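Local coordinates for hypothetical protein PA3499 (Pseudomonas aeruginosa, PDB 2IG8), which is of unknown function but belongs to the YjgF-like family of small alpha/beta proteins and assembles into a trimer, at residues T2-I7 with N22-G27; G27-M32 with W131-I136; Y79-Y84 with T107-T112. One frame throughout, in Å; residues are numbered along the deposited sequence.

Contact 1. Residues T2-I7 with N22-G27; sequences TAVRRI and NALLVG
Residues 2-7 and 22-27 pair as two antiparallel strands in one backbone ladder at one margin of the mixed sheet, where strand 4-6 is the outermost strand within the chain. The axes of strands 4-6 and 23-26 come within 4.7 Å, with Val4 opposite Val26, Arg5 opposite Leu25 and Arg6 opposite Leu24. Arg5 and Leu25 form the hydrogen-bonded pair: Arg5 N donates a hydrogen bond to Leu25 O at 3.0 Å, and Leu25 N donates one to Arg5 O at 2.9 Å, both donors lying in the plane of the carbonyl they meet. Beyond this pair the ladder goes on at both ends. Gly27 N reaches Ala3 O almost along the C=O axis, whereas Ile7 N approaches Ala23 O from above the carbonyl plane, 41° out of it. Water 1 extends the last rung, placed to donate to Ile7 O and accepting from Ala23 N.

In the YjgF-like fold one face of the sheet carries the helices, and the side chains of Ile7, Ala23 and Leu25 lie on that side. Ile7 crosses Leu25 obliquely, its CG1 3.8 Å from Leu25 CB, while Ile7 and Ala23 also touch helix 53-70. Beside them Leu25 CG stands anti to the backbone N (chi1 -179°), and Arg5 runs alongside in the same direction with an extended chain; Leu25 CD2 thus comes over one face of the guanidinium, 3.2 Å from Arg5 NH2. Across the sheet, Arg6 bends at chi2 (-84°) and lays CG 3.5 Å from Leu24 CD2, and the guanidinium turns an edge to Ala23 O. Val4, on this same face, packs against Leu138 of the second subunit, and Thr2 OG1 is hydrogen-bonded to Asp135 of that subunit, while Thr2 CG2 rests against Gly27 N.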
ATOM      1  N   THR B   2     -18.529 -11.900  -6.615  1.00 40.29           N
ATOM      2  CA  THR B   2     -17.877 -12.155  -5.349  1.00 39.57           C
ATOM      3  C   THR B   2     -18.696 -11.492  -4.245  1.00 38.68           C
ATOM      4  O   THR B   2     -19.096 -10.327  -4.356  1.00 38.01           O
ATOM      5  CB  THR B   2     -16.440 -11.640  -5.380  1.00 39.36           C
ATOM      6  OG1 THR B   2     -15.741 -12.281  -6.455  1.00 38.34           O
ATOM      7  CG2 THR B   2     -15.730 -11.932  -4.076  1.00 39.37           C
ATOM      8  N   ALA B   3     -18.976 -12.262  -3.200  1.00 37.98           N
ATOM      9  CA  ALA B   3     -19.740 -11.758  -2.073  1.00 37.67           C
ATOM     10  C   ALA B   3     -18.850 -10.854  -1.247  1.00 36.91           C
ATOM     11  O   ALA B   3     -17.662 -11.147  -1.067  1.00 36.47           O
ATOM     12  CB  ALA B   3     -20.256 -12.904  -1.220  1.00 37.76           C
ATOM     13  N   VAL B   4     -19.410  -9.745  -0.774  1.00 36.21           N
ATOM     14  CA  VAL B   4     -18.740  -8.943   0.247  1.00 36.33           C
ATOM     15  C   VAL B   4     -19.626  -8.845   1.477  1.00 35.86           C
ATOM     16  O   VAL B   4     -20.833  -8.600   1.360  1.00 35.59           O
ATOM     17  CB  VAL B   4     -18.274  -7.538  -0.256  1.00 35.98           C
ATOM     18  CG1 VAL B   4     -19.193  -6.981  -1.258  1.00 36.99           C
ATOM     19  CG2 VAL B   4     -18.105  -6.573   0.905  1.00 36.10           C
ATOM     20  N   ARG B   5     -19.032  -9.090   2.649  1.00 35.59           N
ATOM     21  CA  ARG B   5     -19.731  -8.852   3.899  1.00 35.90           C
ATOM     22  C   ARG B   5     -18.889  -8.042   4.853  1.00 34.89           C
ATOM     23  O   ARG B   5     -17.683  -8.265   5.035  1.00 34.14           O
ATOM     24  CB  ARG B   5     -20.296 -10.136   4.539  1.00 36.22           C
ATOM     25  CG  ARG B   5     -19.407 -10.951   5.425  1.00 37.28           C
ATOM     26  CD  ARG B   5     -20.211 -12.002   6.227  1.00 38.19           C
ATOM     27  NE  ARG B   5     -19.390 -12.593   7.301  1.00 40.47           N
ATOM     28  CZ  ARG B   5     -18.603 -13.667   7.174  1.00 42.13           C
ATOM     29  NH1 ARG B   5     -17.884 -14.101   8.216  1.00 41.56           N
ATOM     30  NH2 ARG B   5     -18.515 -14.314   6.012  1.00 44.00           N
ATOM     31  N   ARG B   6     -19.556  -7.078   5.455  1.00 34.35           N
ATOM     32  CA  ARG B   6     -18.927  -6.214   6.405  1.00 34.29           C
ATOM     33  C   ARG B   6     -18.674  -7.006   7.672  1.00 33.98           C
ATOM     34  O   ARG B   6     -19.568  -7.672   8.183  1.00 33.74           O
ATOM     35  CB  ARG B   6     -19.828  -5.030   6.679  1.00 34.76           C
ATOM     36  CG  ARG B   6     -19.082  -3.762   6.655  1.00 36.10           C
ATOM     37  CD  ARG B   6     -18.477  -3.524   7.940  1.00 37.66           C
ATOM     38  NE  ARG B   6     -18.165  -2.122   8.151  1.00 39.64           N
ATOM     39  CZ  ARG B   6     -19.063  -1.153   8.236  1.00 39.68           C
ATOM     40  NH1 ARG B   6     -20.353  -1.415   8.071  1.00 40.47           N
ATOM     41  NH2 ARG B   6     -18.661   0.092   8.476  1.00 40.50           N
ATOM     42  N   ILE B   7     -17.445  -6.947   8.163  1.00 33.49           N
ATOM     43  CA  ILE B   7     -17.062  -7.713   9.341  1.00 33.74           C
ATOM     44  C   ILE B   7     -17.012  -6.757  10.495  1.00 34.02           C
ATOM     45  O   ILE B   7     -16.288  -5.770  10.446  1.00 34.04           O
ATOM     46  CB  ILE B   7     -15.683  -8.373   9.177  1.00 33.04           C
ATOM     47  CG1 ILE B   7     -15.719  -9.384   8.033  1.00 31.28           C
ATOM     48  CG2 ILE B   7     -15.245  -9.041  10.492  1.00 34.05           C
ATOM     49  CD1 ILE B   7     -16.687 -10.510   8.251  1.00 29.49           C
ATOM     50  N   ASN B  22     -13.972  -0.801   8.950  1.00 21.05           N
ATOM     51  CA  ASN B  22     -12.793  -1.405   9.598  1.00 21.72           C
ATOM     52  C   ASN B  22     -12.364  -2.676   8.887  1.00 21.17           C
ATOM     53  O   ASN B  22     -11.171  -2.883   8.654  1.00 20.89           O
ATOM     54  CB  ASN B  22     -13.047  -1.681  11.098  1.00 21.58           C
ATOM     55  CG  ASN B  22     -12.959  -0.427  11.947  1.00 22.23           C
ATOM     56  OD1 ASN B  22     -13.547  -0.350  13.034  1.00 29.08           O
ATOM     57  ND2 ASN B  22     -12.235   0.564  11.465  1.00 20.60           N
ATOM     58  N   ALA B  23     -13.331  -3.522   8.534  1.00 20.90           N
ATOM     59  CA  ALA B  23     -13.019  -4.752   7.807  1.00 21.62           C
ATOM     60  C   ALA B  23     -14.139  -5.196   6.852  1.00 21.47           C
ATOM     61  O   ALA B  23     -15.333  -5.124   7.179  1.00 22.51           O
ATOM     62  CB  ALA B  23     -12.658  -5.868   8.794  1.00 20.13           C
ATOM     63  N   LEU B  24     -13.739  -5.641   5.663  1.00 21.77           N
ATOM     64  CA  LEU B  24     -14.661  -6.153   4.651  1.00 22.26           C
ATOM     65  C   LEU B  24     -14.097  -7.469   4.178  1.00 22.24           C
ATOM     66  O   LEU B  24     -12.940  -7.515   3.742  1.00 21.66           O
ATOM     67  CB  LEU B  24     -14.769  -5.214   3.444  1.00 22.01           C
ATOM     68  CG  LEU B  24     -15.268  -3.783   3.654  1.00 22.44           C
ATOM     69  CD1 LEU B  24     -15.007  -2.994   2.398  1.00 20.67           C
ATOM     70  CD2 LEU B  24     -16.741  -3.761   4.001  1.00 22.10           C
ATOM     71  N   LEU B  25     -14.915  -8.521   4.258  1.00 22.57           N
ATOM     72  CA  LEU B  25     -14.544  -9.840   3.756  1.00 23.10           C
ATOM     73  C   LEU B  25     -15.023  -9.896   2.314  1.00 23.23           C
ATOM     74  O   LEU B  25     -16.214  -9.772   2.028  1.00 23.94           O
ATOM     75  CB  LEU B  25     -15.168 -10.945   4.611  1.00 22.98           C
ATOM     76  CG  LEU B  25     -14.842 -12.390   4.222  1.00 23.16           C
ATOM     77  CD1 LEU B  25     -13.356 -12.674   4.360  1.00 21.24           C
ATOM     78  CD2 LEU B  25     -15.651 -13.351   5.072  1.00 23.29           C
ATOM     79  N   VAL B  26     -14.072 -10.014   1.405  1.00 23.62           N
ATOM     80  CA  VAL B  26     -14.326  -9.943  -0.024  1.00 23.42           C
ATOM     81  C   VAL B  26     -13.873 -11.274  -0.581  1.00 23.89           C
ATOM     82  O   VAL B  26     -12.684 -11.479  -0.817  1.00 23.79           O
ATOM     83  CB  VAL B  26     -13.531  -8.786  -0.663  1.00 23.53           C
ATOM     84  CG1 VAL B  26     -13.650  -8.825  -2.190  1.00 22.26           C
ATOM     85  CG2 VAL B  26     -13.991  -7.437  -0.081  1.00 23.16           C
ATOM     86  N   GLY B  27     -14.819 -12.193  -0.756  1.00 24.00           N
ATOM     87  CA  GLY B  27     -14.476 -13.588  -1.015  1.00 24.26           C
ATOM     88  C   GLY B  27     -13.755 -14.167   0.193  1.00 24.39           C
ATOM     89  O   GLY B  27     -14.304 -14.204   1.290  1.00 24.39           O
TER
HETATM   90  O   HOH W   1     -16.018  -3.216   9.812  1.00 28.95           O

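Contact 2. Residues G27-M32 with W131-I136; sequences GEELVM and WARLDI
The carboxylate oxygen Glu29 OE2 is gripped by two hydrogen bonds, one with water 2 at 2.6 Å and one with the hydroxyl of Tyr79. Water 2 lies equally close to Leu30 O, with geometry that lets it donate to either, and accepts from Ala132 N, so it stands between two antiparallel strands in the middle of the YjgF-like sheet, 29-36 and 126-133. Next to it the backbones meet directly: Leu30 N donates to Ala132 O from 41° above the carbonyl plane. Farther on, Leu134 N bonds Glu28 O at 2.8 Å, in the carbonyl plane and nearly straight (168°), where the chain enters the type I turn from Arg133 to Ile136.

Glu29 CG is anti to the backbone N, and a bend at chi2 brings the carboxylate across Arg133, the two flat groups 62° apart. Glu29 OE1 touches Arg133 CG and forms a salt bridge with Arg133 NH1 at 3.4 Å, its hydrogen bond weak. The main grip of Arg133 is on Asp135, side-on, NE to OD1 and NH2 to OD2, each oxygen using its syn lone pair. Asp135 OD2 is bonded as well by Thr2 OG1 of the third subunit, which links this network to the trimer interface. Glu28 CB lies over one face of the guanidinium. On the opposite face of the sheet, the tip of Met32 meets Ala132, CE to CB 3.8 Å.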
ATOM      1  N   GLY B  27     -14.819 -12.193  -0.756  1.00 24.00           N
ATOM      2  CA  GLY B  27     -14.476 -13.588  -1.015  1.00 24.26           C
ATOM      3  C   GLY B  27     -13.755 -14.167   0.193  1.00 24.39           C
ATOM      4  O   GLY B  27     -14.304 -14.204   1.290  1.00 24.39           O
ATOM      5  N   GLU B  28     -12.522 -14.618  -0.016  1.00 25.02           N
ATOM      6  CA  GLU B  28     -11.662 -15.129   1.057  1.00 24.88           C
ATOM      7  C   GLU B  28     -10.749 -14.035   1.620  1.00 24.43           C
ATOM      8  O   GLU B  28     -10.088 -14.234   2.628  1.00 24.05           O
ATOM      9  CB  GLU B  28     -10.800 -16.291   0.542  1.00 25.44           C
ATOM     10  CG  GLU B  28     -11.590 -17.553   0.175  1.00 27.84           C
ATOM     11  CD  GLU B  28     -12.273 -18.208   1.373  1.00 30.49           C
ATOM     12  OE1 GLU B  28     -11.772 -18.098   2.505  1.00 33.99           O
ATOM     13  OE2 GLU B  28     -13.313 -18.857   1.176  1.00 35.04           O
ATOM     14  N   GLU B  29     -10.704 -12.891   0.951  1.00 24.56           N
ATOM     15  CA  GLU B  29      -9.808 -11.800   1.327  1.00 23.91           C
ATOM     16  C   GLU B  29     -10.412 -10.950   2.438  1.00 23.00           C
ATOM     17  O   GLU B  29     -11.500 -10.412   2.262  1.00 22.62           O
ATOM     18  CB  GLU B  29      -9.540 -10.919   0.113  1.00 24.57           C
ATOM     19  CG  GLU B  29      -8.483  -9.854   0.362  1.00 27.06           C
ATOM     20  CD  GLU B  29      -7.055 -10.376   0.223  1.00 31.53           C
ATOM     21  OE1 GLU B  29      -6.838 -11.392  -0.485  1.00 34.21           O
ATOM     22  OE2 GLU B  29      -6.166  -9.722   0.794  1.00 33.06           O
ATOM     23  N   LEU B  30      -9.718 -10.817   3.570  1.00 22.53           N
ATOM     24  CA  LEU B  30     -10.142  -9.872   4.625  1.00 22.10           C
ATOM     25  C   LEU B  30      -9.451  -8.536   4.424  1.00 21.52           C
ATOM     26  O   LEU B  30      -8.269  -8.380   4.709  1.00 22.78           O
ATOM     27  CB  LEU B  30      -9.863 -10.392   6.021  1.00 22.55           C
ATOM     28  CG  LEU B  30     -10.553  -9.583   7.136  1.00 22.85           C
ATOM     29  CD1 LEU B  30     -12.066  -9.595   6.968  1.00 22.32           C
ATOM     30  CD2 LEU B  30     -10.131 -10.133   8.511  1.00 21.31           C
ATOM     31  N   VAL B  31     -10.193  -7.597   3.879  1.00 20.62           N
ATOM     32  CA  VAL B  31      -9.699  -6.264   3.609  1.00 20.56           C
ATOM     33  C   VAL B  31      -9.913  -5.456   4.872  1.00 19.89           C
ATOM     34  O   VAL B  31     -11.025  -5.409   5.398  1.00 20.91           O
ATOM     35  CB  VAL B  31     -10.453  -5.618   2.436  1.00 20.42           C
ATOM     36  CG1 VAL B  31      -9.933  -4.200   2.171  1.00 21.83           C
ATOM     37  CG2 VAL B  31     -10.384  -6.509   1.162  1.00 20.73           C
ATOM     38  N   MET B  32      -8.855  -4.818   5.349  1.00 19.33           N
ATOM     39  CA  MET B  32      -8.887  -4.124   6.611  1.00 18.99           C
ATOM     40  C   MET B  32      -8.386  -2.710   6.460  1.00 19.56           C
ATOM     41  O   MET B  32      -7.442  -2.453   5.709  1.00 20.67           O
ATOM     42  CB  MET B  32      -7.984  -4.856   7.636  1.00 18.50           C
ATOM     43  CG  MET B  32      -8.497  -6.237   8.072  1.00 18.64           C
ATOM     44  SD  MET B  32      -7.367  -7.190   9.172  1.00 13.77           S
ATOM     45  CE  MET B  32      -6.517  -8.145   7.899  1.00 16.17           C
ATOM     46  N   TRP B 131      -2.885  -7.229   5.427  1.00 22.39           N
ATOM     47  CA  TRP B 131      -3.536  -7.988   4.363  1.00 22.85           C
ATOM     48  C   TRP B 131      -3.598  -9.445   4.792  1.00 22.85           C
ATOM     49  O   TRP B 131      -2.584 -10.006   5.270  1.00 20.79           O
ATOM     50  CB  TRP B 131      -2.761  -7.865   3.046  1.00 25.07           C
ATOM     51  CG  TRP B 131      -2.482  -6.440   2.634  1.00 27.43           C
ATOM     52  CD1 TRP B 131      -1.548  -5.603   3.174  1.00 29.46           C
ATOM     53  CD2 TRP B 131      -3.138  -5.689   1.606  1.00 28.93           C
ATOM     54  NE1 TRP B 131      -1.592  -4.385   2.565  1.00 31.17           N
ATOM     55  CE2 TRP B 131      -2.546  -4.408   1.586  1.00 29.54           C
ATOM     56  CE3 TRP B 131      -4.167  -5.969   0.708  1.00 30.52           C
ATOM     57  CZ2 TRP B 131      -2.948  -3.407   0.705  1.00 31.10           C
ATOM     58  CZ3 TRP B 131      -4.582  -4.960  -0.195  1.00 30.87           C
ATOM     59  CH2 TRP B 131      -3.969  -3.694  -0.183  1.00 30.71           C
ATOM     60  N   ALA B 132      -4.780 -10.043   4.639  1.00 22.20           N
ATOM     61  CA  ALA B 132      -5.019 -11.438   5.002  1.00 22.22           C
ATOM     62  C   ALA B 132      -6.030 -12.120   4.075  1.00 21.91           C
ATOM     63  O   ALA B 132      -6.854 -11.457   3.429  1.00 20.77           O
ATOM     64  CB  ALA B 132      -5.501 -11.536   6.461  1.00 21.52           C
ATOM     65  N   ARG B 133      -5.910 -13.448   4.005  1.00 22.74           N
ATOM     66  CA  ARG B 133      -6.836 -14.351   3.324  1.00 23.31           C
ATOM     67  C   ARG B 133      -7.209 -15.481   4.274  1.00 23.13           C
ATOM     68  O   ARG B 133      -6.323 -16.083   4.878  1.00 22.00           O
ATOM     69  CB  ARG B 133      -6.123 -15.030   2.166  1.00 24.20           C
ATOM     70  CG  ARG B 133      -5.954 -14.208   0.972  1.00 25.83           C
ATOM     71  CD  ARG B 133      -5.342 -15.048  -0.094  1.00 26.19           C
ATOM     72  NE  ARG B 133      -6.317 -15.965  -0.657  1.00 26.86           N
ATOM     73  CZ  ARG B 133      -7.160 -15.634  -1.629  1.00 30.68           C
ATOM     74  NH1 ARG B 133      -7.167 -14.396  -2.130  1.00 33.47           N
ATOM     75  NH2 ARG B 133      -8.015 -16.535  -2.099  1.00 30.12           N
ATOM     76  N   LEU B 134      -8.493 -15.820   4.351  1.00 23.02           N
ATOM     77  CA  LEU B 134      -8.963 -16.855   5.270  1.00 23.52           C
ATOM     78  C   LEU B 134      -8.599 -18.294   4.852  1.00 23.94           C
ATOM     79  O   LEU B 134      -8.746 -19.226   5.649  1.00 24.12           O
ATOM     80  CB  LEU B 134     -10.479 -16.743   5.436  1.00 23.93           C
ATOM     81  CG  LEU B 134     -10.981 -15.408   6.001  1.00 25.57           C
ATOM     82  CD1 LEU B 134     -12.497 -15.417   6.124  1.00 28.27           C
ATOM     83  CD2 LEU B 134     -10.345 -15.114   7.322  1.00 27.80           C
ATOM     84  N   ASP B 135      -8.111 -18.467   3.626  1.00 23.68           N
ATOM     85  CA  ASP B 135      -7.840 -19.795   3.076  1.00 23.89           C
ATOM     86  C   ASP B 135      -6.350 -20.150   3.013  1.00 24.13           C
ATOM     87  O   ASP B 135      -5.968 -21.065   2.281  1.00 24.20           O
ATOM     88  CB  ASP B 135      -8.499 -19.913   1.697  1.00 24.15           C
ATOM     89  CG  ASP B 135      -7.974 -18.901   0.692  1.00 24.48           C
ATOM     90  OD1 ASP B 135      -7.338 -17.902   1.068  1.00 24.20           O
ATOM     91  OD2 ASP B 135      -8.221 -19.100  -0.502  1.00 25.71           O
ATOM     92  N   ILE B 136      -5.513 -19.422   3.764  1.00 23.91           N
ATOM     93  CA  ILE B 136      -4.089 -19.722   3.873  1.00 24.18           C
ATOM     94  C   ILE B 136      -3.662 -19.798   5.336  1.00 24.36           C
ATOM     95  O   ILE B 136      -4.337 -19.260   6.216  1.00 24.85           O
ATOM     96  CB  ILE B 136      -3.214 -18.672   3.139  1.00 23.85           C
ATOM     97  CG1 ILE B 136      -3.224 -17.324   3.886  1.00 23.73           C
ATOM     98  CG2 ILE B 136      -3.693 -18.497   1.703  1.00 23.67           C
ATOM     99  CD1 ILE B 136      -2.279 -16.298   3.325  1.00 23.70           C
TER
HETATM  100  O   HOH W   2      -6.551  -8.200   2.815  1.00 27.12           O

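Contact 3. Residues Y79-Y84 with T107-T112; sequences YKLNVY and TFPAST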
ATOM      1  N   TYR B  79      -0.668 -12.176   5.301  1.00 20.47           N
ATOM      2  CA  TYR B  79       0.429 -12.357   4.347  1.00 20.94           C
ATOM      3  C   TYR B  79       1.219 -11.078   4.059  1.00 20.68           C
ATOM      4  O   TYR B  79       2.283 -11.142   3.478  1.00 19.23           O
ATOM      5  CB  TYR B  79      -0.081 -12.992   3.044  1.00 20.93           C
ATOM      6  CG  TYR B  79      -1.060 -12.169   2.251  1.00 20.55           C
ATOM      7  CD1 TYR B  79      -0.618 -11.195   1.366  1.00 19.69           C
ATOM      8  CD2 TYR B  79      -2.430 -12.354   2.388  1.00 20.90           C
ATOM      9  CE1 TYR B  79      -1.517 -10.434   0.625  1.00 22.16           C
ATOM     10  CE2 TYR B  79      -3.341 -11.574   1.665  1.00 20.84           C
ATOM     11  CZ  TYR B  79      -2.874 -10.626   0.785  1.00 21.57           C
ATOM     12  OH  TYR B  79      -3.757  -9.871   0.042  1.00 22.80           O
ATOM     13  N   LYS B  80       0.735  -9.917   4.493  1.00 21.31           N
ATOM     14  CA  LYS B  80       1.506  -8.676   4.318  1.00 21.71           C
ATOM     15  C   LYS B  80       1.129  -7.687   5.414  1.00 21.69           C
ATOM     16  O   LYS B  80      -0.045  -7.597   5.795  1.00 22.32           O
ATOM     17  CB  LYS B  80       1.297  -8.056   2.929  1.00 22.04           C
ATOM     18  CG  LYS B  80       2.085  -6.745   2.711  1.00 23.58           C
ATOM     19  CD  LYS B  80       1.949  -6.124   1.300  1.00 25.20           C
ATOM     20  CE  LYS B  80       3.061  -6.524   0.365  1.00 28.82           C
ATOM     21  NZ  LYS B  80       3.002  -5.846  -0.991  1.00 27.69           N
ATOM     22  N   LEU B  81       2.130  -6.980   5.926  1.00 21.20           N
ATOM     23  CA  LEU B  81       1.930  -5.905   6.896  1.00 21.92           C
ATOM     24  C   LEU B  81       2.710  -4.687   6.422  1.00 22.33           C
ATOM     25  O   LEU B  81       3.953  -4.717   6.366  1.00 23.99           O
ATOM     26  CB  LEU B  81       2.444  -6.324   8.269  1.00 22.18           C
ATOM     27  CG  LEU B  81       1.837  -7.554   8.918  1.00 21.88           C
ATOM     28  CD1 LEU B  81       2.623  -7.976  10.186  1.00 22.00           C
ATOM     29  CD2 LEU B  81       0.406  -7.320   9.250  1.00 21.80           C
ATOM     30  N   ASN B  82       2.003  -3.636   6.032  1.00 22.19           N
ATOM     31  CA  ASN B  82       2.673  -2.381   5.748  1.00 21.70           C
ATOM     32  C   ASN B  82       2.607  -1.471   6.959  1.00 21.47           C
ATOM     33  O   ASN B  82       1.527  -1.201   7.493  1.00 21.06           O
ATOM     34  CB  ASN B  82       2.112  -1.741   4.513  1.00 23.02           C
ATOM     35  CG  ASN B  82       2.474  -2.528   3.255  1.00 24.91           C
ATOM     36  OD1 ASN B  82       3.402  -3.357   3.262  1.00 30.33           O
ATOM     37  ND2 ASN B  82       1.741  -2.324   2.226  1.00 27.71           N
ATOM     38  N   VAL B  83       3.773  -1.010   7.382  1.00 20.13           N
ATOM     39  CA  VAL B  83       3.920  -0.389   8.689  1.00 20.25           C
ATOM     40  C   VAL B  83       4.379   1.041   8.481  1.00 20.51           C
ATOM     41  O   VAL B  83       5.354   1.299   7.745  1.00 19.84           O
ATOM     42  CB  VAL B  83       4.940  -1.143   9.546  1.00 19.90           C
ATOM     43  CG1 VAL B  83       5.056  -0.472  10.946  1.00 18.04           C
ATOM     44  CG2 VAL B  83       4.551  -2.634   9.619  1.00 19.73           C
ATOM     45  N   TYR B  84       3.643   1.964   9.079  1.00 20.39           N
ATOM     46  CA  TYR B  84       3.962   3.378   9.003  1.00 21.28           C
ATOM     47  C   TYR B  84       4.294   3.828  10.405  1.00 21.72           C
ATOM     48  O   TYR B  84       3.438   3.755  11.291  1.00 21.21           O
ATOM     49  CB  TYR B  84       2.752   4.169   8.498  1.00 23.51           C
ATOM     50  CG  TYR B  84       2.214   3.634   7.227  1.00 25.10           C
ATOM     51  CD1 TYR B  84       2.859   3.911   6.036  1.00 26.86           C
ATOM     52  CD2 TYR B  84       1.079   2.811   7.198  1.00 25.47           C
ATOM     53  CE1 TYR B  84       2.400   3.385   4.838  1.00 28.10           C
ATOM     54  CE2 TYR B  84       0.611   2.282   5.985  1.00 27.70           C
ATOM     55  CZ  TYR B  84       1.270   2.580   4.821  1.00 27.54           C
ATOM     56  OH  TYR B  84       0.828   2.103   3.588  1.00 30.80           O
ATOM     57  N   THR B 107       7.306 -18.497   9.782  1.00 21.05           N
ATOM     58  CA  THR B 107       7.210 -17.697   8.569  1.00 20.91           C
ATOM     59  C   THR B 107       6.386 -16.456   8.830  1.00 21.50           C
ATOM     60  O   THR B 107       5.242 -16.548   9.257  1.00 22.49           O
ATOM     61  CB  THR B 107       6.550 -18.482   7.410  1.00 21.11           C
ATOM     62  OG1 THR B 107       7.258 -19.697   7.189  1.00 20.51           O
ATOM     63  CG2 THR B 107       6.571 -17.636   6.101  1.00 20.96           C
ATOM     64  N   PHE B 108       6.987 -15.292   8.584  1.00 20.80           N
ATOM     65  CA  PHE B 108       6.350 -14.015   8.801  1.00 20.03           C
ATOM     66  C   PHE B 108       5.711 -13.469   7.518  1.00 20.29           C
ATOM     67  O   PHE B 108       6.154 -13.781   6.392  1.00 20.55           O
ATOM     68  CB  PHE B 108       7.376 -13.006   9.326  1.00 19.60           C
ATOM     69  CG  PHE B 108       7.874 -13.289  10.713  1.00 18.94           C
ATOM     70  CD1 PHE B 108       7.336 -12.622  11.810  1.00 17.90           C
ATOM     71  CD2 PHE B 108       8.902 -14.196  10.927  1.00 19.27           C
ATOM     72  CE1 PHE B 108       7.783 -12.835  13.077  1.00 19.69           C
ATOM     73  CE2 PHE B 108       9.380 -14.444  12.247  1.00 19.99           C
ATOM     74  CZ  PHE B 108       8.784 -13.754  13.326  1.00 18.45           C
ATOM     75  N   PRO B 109       4.690 -12.614   7.671  1.00 20.27           N
ATOM     76  CA  PRO B 109       4.197 -11.892   6.506  1.00 20.55           C
ATOM     77  C   PRO B 109       5.279 -11.052   5.811  1.00 20.87           C
ATOM     78  O   PRO B 109       6.250 -10.632   6.444  1.00 20.36           O
ATOM     79  CB  PRO B 109       3.137 -10.957   7.092  1.00 20.53           C
ATOM     80  CG  PRO B 109       2.707 -11.601   8.355  1.00 20.07           C
ATOM     81  CD  PRO B 109       3.931 -12.260   8.894  1.00 20.74           C
ATOM     82  N   ALA B 110       5.073 -10.761   4.533  1.00 20.14           N
ATOM     83  CA  ALA B 110       5.880  -9.755   3.854  1.00 20.56           C
ATOM     84  C   ALA B 110       5.610  -8.404   4.531  1.00 21.21           C
ATOM     85  O   ALA B 110       4.624  -8.247   5.238  1.00 20.59           O
ATOM     86  CB  ALA B 110       5.533  -9.692   2.367  1.00 20.25           C
ATOM     87  N   SER B 111       6.530  -7.459   4.359  1.00 22.12           N
ATOM     88  CA  SER B 111       6.400  -6.149   5.012  1.00 22.59           C
ATOM     89  C   SER B 111       7.113  -5.037   4.295  1.00 22.07           C
ATOM     90  O   SER B 111       8.136  -5.254   3.649  1.00 22.10           O
ATOM     91  CB  SER B 111       6.947  -6.223   6.422  1.00 22.73           C
ATOM     92  OG  SER B 111       6.708  -4.994   7.113  1.00 25.31           O
ATOM     93  N   THR B 112       6.541  -3.846   4.395  1.00 22.32           N
ATOM     94  CA  THR B 112       7.235  -2.613   4.076  1.00 22.33           C
ATOM     95  C   THR B 112       7.041  -1.689   5.268  1.00 21.77           C
ATOM     96  O   THR B 112       5.930  -1.568   5.776  1.00 22.20           O
ATOM     97  CB  THR B 112       6.660  -1.959   2.812  1.00 23.40           C
ATOM     98  OG1 THR B 112       6.802  -2.877   1.723  1.00 25.27           O
ATOM     99  CG2 THR B 112       7.413  -0.641   2.483  1.00 23.52           C
TER
HETATM  100  O   HOH W   3       5.413  -5.064   1.602  1.00 33.11           O
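With OG anti to the backbone N (chi1 -174°), Ser111 swings its hydroxyl across to Leu81 O, while Asn82 CG, anti to its own carbonyl carbon (chi1 -69°), brings OD1 beside Thr112. Both belong to the parallel pairing of strands 78-85 and 110-115, the two strands of a beta-alpha-beta unit crossed over by helix 91-101. Lys80, Leu81 and Asn82 stand opposite Ala110, Ser111 and Thr112.

The bonds alternate along the ladder. Ala110 N reaches Tyr79 O from 47° above the carbonyl plane, Leu81 N meets Ala110 O in plane at 2.9 Å, and Val83 N points at Thr112 O nearly along the C=O axis, the shortest of the set at 2.7 Å. Between them Leu81 O takes Ser111 OG at 2.9 Å and only a weak bond from Thr112 N, which also makes a weak bond to Asn82 OD1. The Ser111 hydroxyl therefore supplements a stretched backbone rung.

On the helix-covered face Leu81 crosses Pro109 obliquely, both touching Phe102, and Arg98 of the helix lies against Leu81. On the other face Lys80 NZ makes a salt bridge with Asp129 of the third subunit; at the strand's outer edge Ser111 N donates to Ser33 OG of that subunit. Water 3 joins the side chains of Asn82 and Thr112, placed to donate to Asn82 OD1 at 3.1 Å and lying 2.6 Å from Thr112 OG1.

Overall arrangement
From the N terminus, contact 1 closes first, folding strand 4-6 back on strand 23-26 across a connection without helix or strand. Gly27 ends it and opens contact 2, whose far side, residues 131-136, arrives only after most of the chain. Inside that long loop contact 3 is nested, closing the crossover through helix 91-101. All three lie in one sheet. Contacts 1 and 2 touch through neighbouring strands, with Leu24 N probably bonded to Val31 O; contacts 2 and 3 meet between strands 126-133 and 78-85, whereas contacts 1 and 3 stay about 9 Å apart at their nearest atoms. Contacts 2 and 3 both reach the third subunit, contacts 1 and 2 the second.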